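Local atomic coordinates of WAP, Kazal, immunoglobulin, Kunitz and NTR domain-containing protein 2 (Mus musculus, PDB entry 6MAA), a protein that inhibits myostatin (GDF8) and GDF11, apparently without blocking activin, and probably inhibits serine proteases and metalloproteases through its several distinct inhibitor domains. Residues A[70-75]-A[81-86]. Numbering follows the deposited sequence.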
loop_
_atom_site.group_PDB
_atom_site.type_symbol
_atom_site.label_atom_id
_atom_site.label_comp_id
_atom_site.label_asym_id
_atom_site.label_seq_id
_atom_site.Cartn_x
_atom_site.Cartn_y
_atom_site.Cartn_z
ATOM N N CYS A 70 3.268 -7.869 -5.028
ATOM C CA CYS A 70 3.534 -6.968 -3.914
ATOM C C CYS A 70 4.622 -5.956 -4.270
ATOM O O CYS A 70 4.500 -4.767 -3.958
ATOM C CB CYS A 70 3.894 -7.783 -2.672
ATOM S SG CYS A 70 4.163 -6.824 -1.165
ATOM N N PHE A 71 5.686 -6.400 -4.946
ATOM C CA PHE A 71 6.713 -5.451 -5.373
ATOM C C PHE A 71 6.183 -4.489 -6.435
ATOM O O PHE A 71 6.548 -3.307 -6.441
ATOM C CB PHE A 71 7.985 -6.182 -5.815
ATOM C CG PHE A 71 8.729 -6.829 -4.667
ATOM C CD1 PHE A 71 9.500 -6.063 -3.804
ATOM C CD2 PHE A 71 8.621 -8.192 -4.429
ATOM C CE1 PHE A 71 10.162 -6.647 -2.733
ATOM C CE2 PHE A 71 9.286 -8.783 -3.371
ATOM C CZ PHE A 71 10.053 -8.008 -2.517
ATOM N N MET A 72 5.303 -4.961 -7.322
ATOM C CA MET A 72 4.649 -4.052 -8.260
ATOM C C MET A 72 3.856 -2.980 -7.518
ATOM O O MET A 72 3.965 -1.785 -7.825
ATOM C CB MET A 72 3.736 -4.838 -9.203
ATOM C CG MET A 72 3.049 -3.983 -10.255
ATOM S SD MET A 72 1.801 -4.872 -11.210
ATOM C CE MET A 72 0.540 -5.118 -9.957
ATOM N N ASP A 73 3.064 -3.391 -6.517
ATOM C CA ASP A 73 2.275 -2.435 -5.745
ATOM C C ASP A 73 3.168 -1.430 -5.031
ATOM O O ASP A 73 2.807 -0.253 -4.893
ATOM C CB ASP A 73 1.441 -3.165 -4.691
ATOM C CG ASP A 73 0.288 -3.955 -5.270
ATOM O OD1 ASP A 73 -0.030 -3.811 -6.467
ATOM O OD2 ASP A 73 -0.313 -4.726 -4.492
ATOM N N ALA A 74 4.317 -1.889 -4.527
ATOM C CA ALA A 74 5.215 -0.994 -3.803
ATOM C C ALA A 74 5.796 0.063 -4.730
ATOM O O ALA A 74 5.922 1.231 -4.347
ATOM C CB ALA A 74 6.322 -1.791 -3.110
ATOM N N GLU A 75 6.120 -0.319 -5.966
ATOM C CA GLU A 75 6.602 0.662 -6.931
ATOM C C GLU A 75 5.501 1.643 -7.313
ATOM O O GLU A 75 5.751 2.852 -7.421
ATOM C CB GLU A 75 7.168 -0.035 -8.166
ATOM C CG GLU A 75 7.740 0.917 -9.208
ATOM C CD GLU A 75 9.035 1.609 -8.773
ATOM O OE1 GLU A 75 9.590 2.359 -9.596
ATOM O OE2 GLU A 75 9.503 1.417 -7.626
ATOM N N ILE A 81 1.295 6.165 -8.731
ATOM C CA ILE A 81 0.678 5.780 -9.992
ATOM C C ILE A 81 -0.097 4.481 -9.789
ATOM O O ILE A 81 -0.064 3.874 -8.721
ATOM C CB ILE A 81 1.712 5.630 -11.130
ATOM C CG1 ILE A 81 2.671 4.476 -10.818
ATOM C CG2 ILE A 81 2.469 6.938 -11.346
ATOM C CD1 ILE A 81 3.672 4.184 -11.921
ATOM N N THR A 82 -0.786 4.049 -10.840
ATOM C CA THR A 82 -1.476 2.766 -10.851
ATOM C C THR A 82 -0.798 1.860 -11.868
ATOM O O THR A 82 -0.553 2.276 -13.005
ATOM C CB THR A 82 -2.952 2.945 -11.214
ATOM O OG1 THR A 82 -3.604 3.715 -10.198
ATOM C CG2 THR A 82 -3.644 1.599 -11.330
ATOM N N LEU A 83 -0.486 0.634 -11.453
ATOM C CA LEU A 83 0.127 -0.367 -12.315
ATOM C C LEU A 83 -0.765 -1.599 -12.342
ATOM O O LEU A 83 -1.123 -2.131 -11.287
ATOM C CB LEU A 83 1.516 -0.755 -11.785
ATOM C CG LEU A 83 2.605 0.320 -11.835
ATOM C CD1 LEU A 83 3.890 -0.184 -11.191
ATOM C CD2 LEU A 83 2.846 0.748 -13.274
ATOM N N SER A 84 -1.121 -2.053 -13.538
ATOM C CA SER A 84 -1.926 -3.255 -13.692
ATOM C C SER A 84 -1.100 -4.372 -14.320
ATOM O O SER A 84 -0.098 -4.132 -14.999
ATOM C CB SER A 84 -3.180 -2.993 -14.533
ATOM O OG SER A 84 -2.839 -2.389 -15.765
ATOM N N VAL A 85 -1.538 -5.604 -14.083
ATOM C CA VAL A 85 -0.839 -6.782 -14.580
ATOM C C VAL A 85 -1.133 -6.964 -16.061
ATOM O O VAL A 85 -2.271 -6.789 -16.512
ATOM C CB VAL A 85 -1.258 -8.019 -13.765
ATOM C CG1 VAL A 85 -0.628 -9.282 -14.338
ATOM C CG2 VAL A 85 -0.890 -7.836 -12.293
ATOM N N VAL A 86 -0.101 -7.311 -16.829
ATOM C CA VAL A 86 -0.255 -7.730 -18.217
ATOM C C VAL A 86 0.438 -9.076 -18.388
ATOM O O VAL A 86 1.243 -9.499 -17.553
ATOM C CB VAL A 86 0.287 -6.696 -19.230
ATOM C CG1 VAL A 86 -0.366 -5.332 -19.018
ATOM C CG2 VAL A 86 1.797 -6.598 -19.145
#
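Met72 reaches out from helix 69-79 and does most of the touching with Leu83 and Val85 of the segment 81-86. With CG anti to the backbone N (chi1 -178°) the chain runs out nearly straight as far as SD, then turns about the CG-SD bond (chi3 69°), which swings CE aside. The Met72 and Leu83 side chains pass each other in opposite directions, Met72 CG lying 3.9 Å from Leu83 CB. Met72 and Val85 cross their side chains at about a right angle, and Met72 CE meets Val85 CG2 at 3.9 Å. The same methyl ends 3.7 Å from the backbone, measured from Met72 CE to Leu83 O. Thr58, Ala60 and Tyr66 also touch the methionine, which is buried. This is the Kazal-like part of the follistatin domain, in which a single helix packs beside a small antiparallel sheet of strands 65-66, 58-60 and 85-86; the contact joins that helix to the chain leading from it into strand 85-86. Cutting Met72 back to an alanine is likely to open a gap between the helix and the 81-86 segment, with Val85 CG2 losing the CE and SD it rests on and Leu83 CB the CG beside it. Leu83 answers by setting CD1 against the helix backbone, 3.7 Å from Met72 O, while its own backbone N is hydrogen-bonded to Gln32. That same glutamine amide also bonds Asp73, so the loop carrying it bridges the two segments. Further along the helix, Glu75 adds a loose touch, its CB 4.5 Å from Leu83 CD1, and Tyr66 lies against both of these side chains.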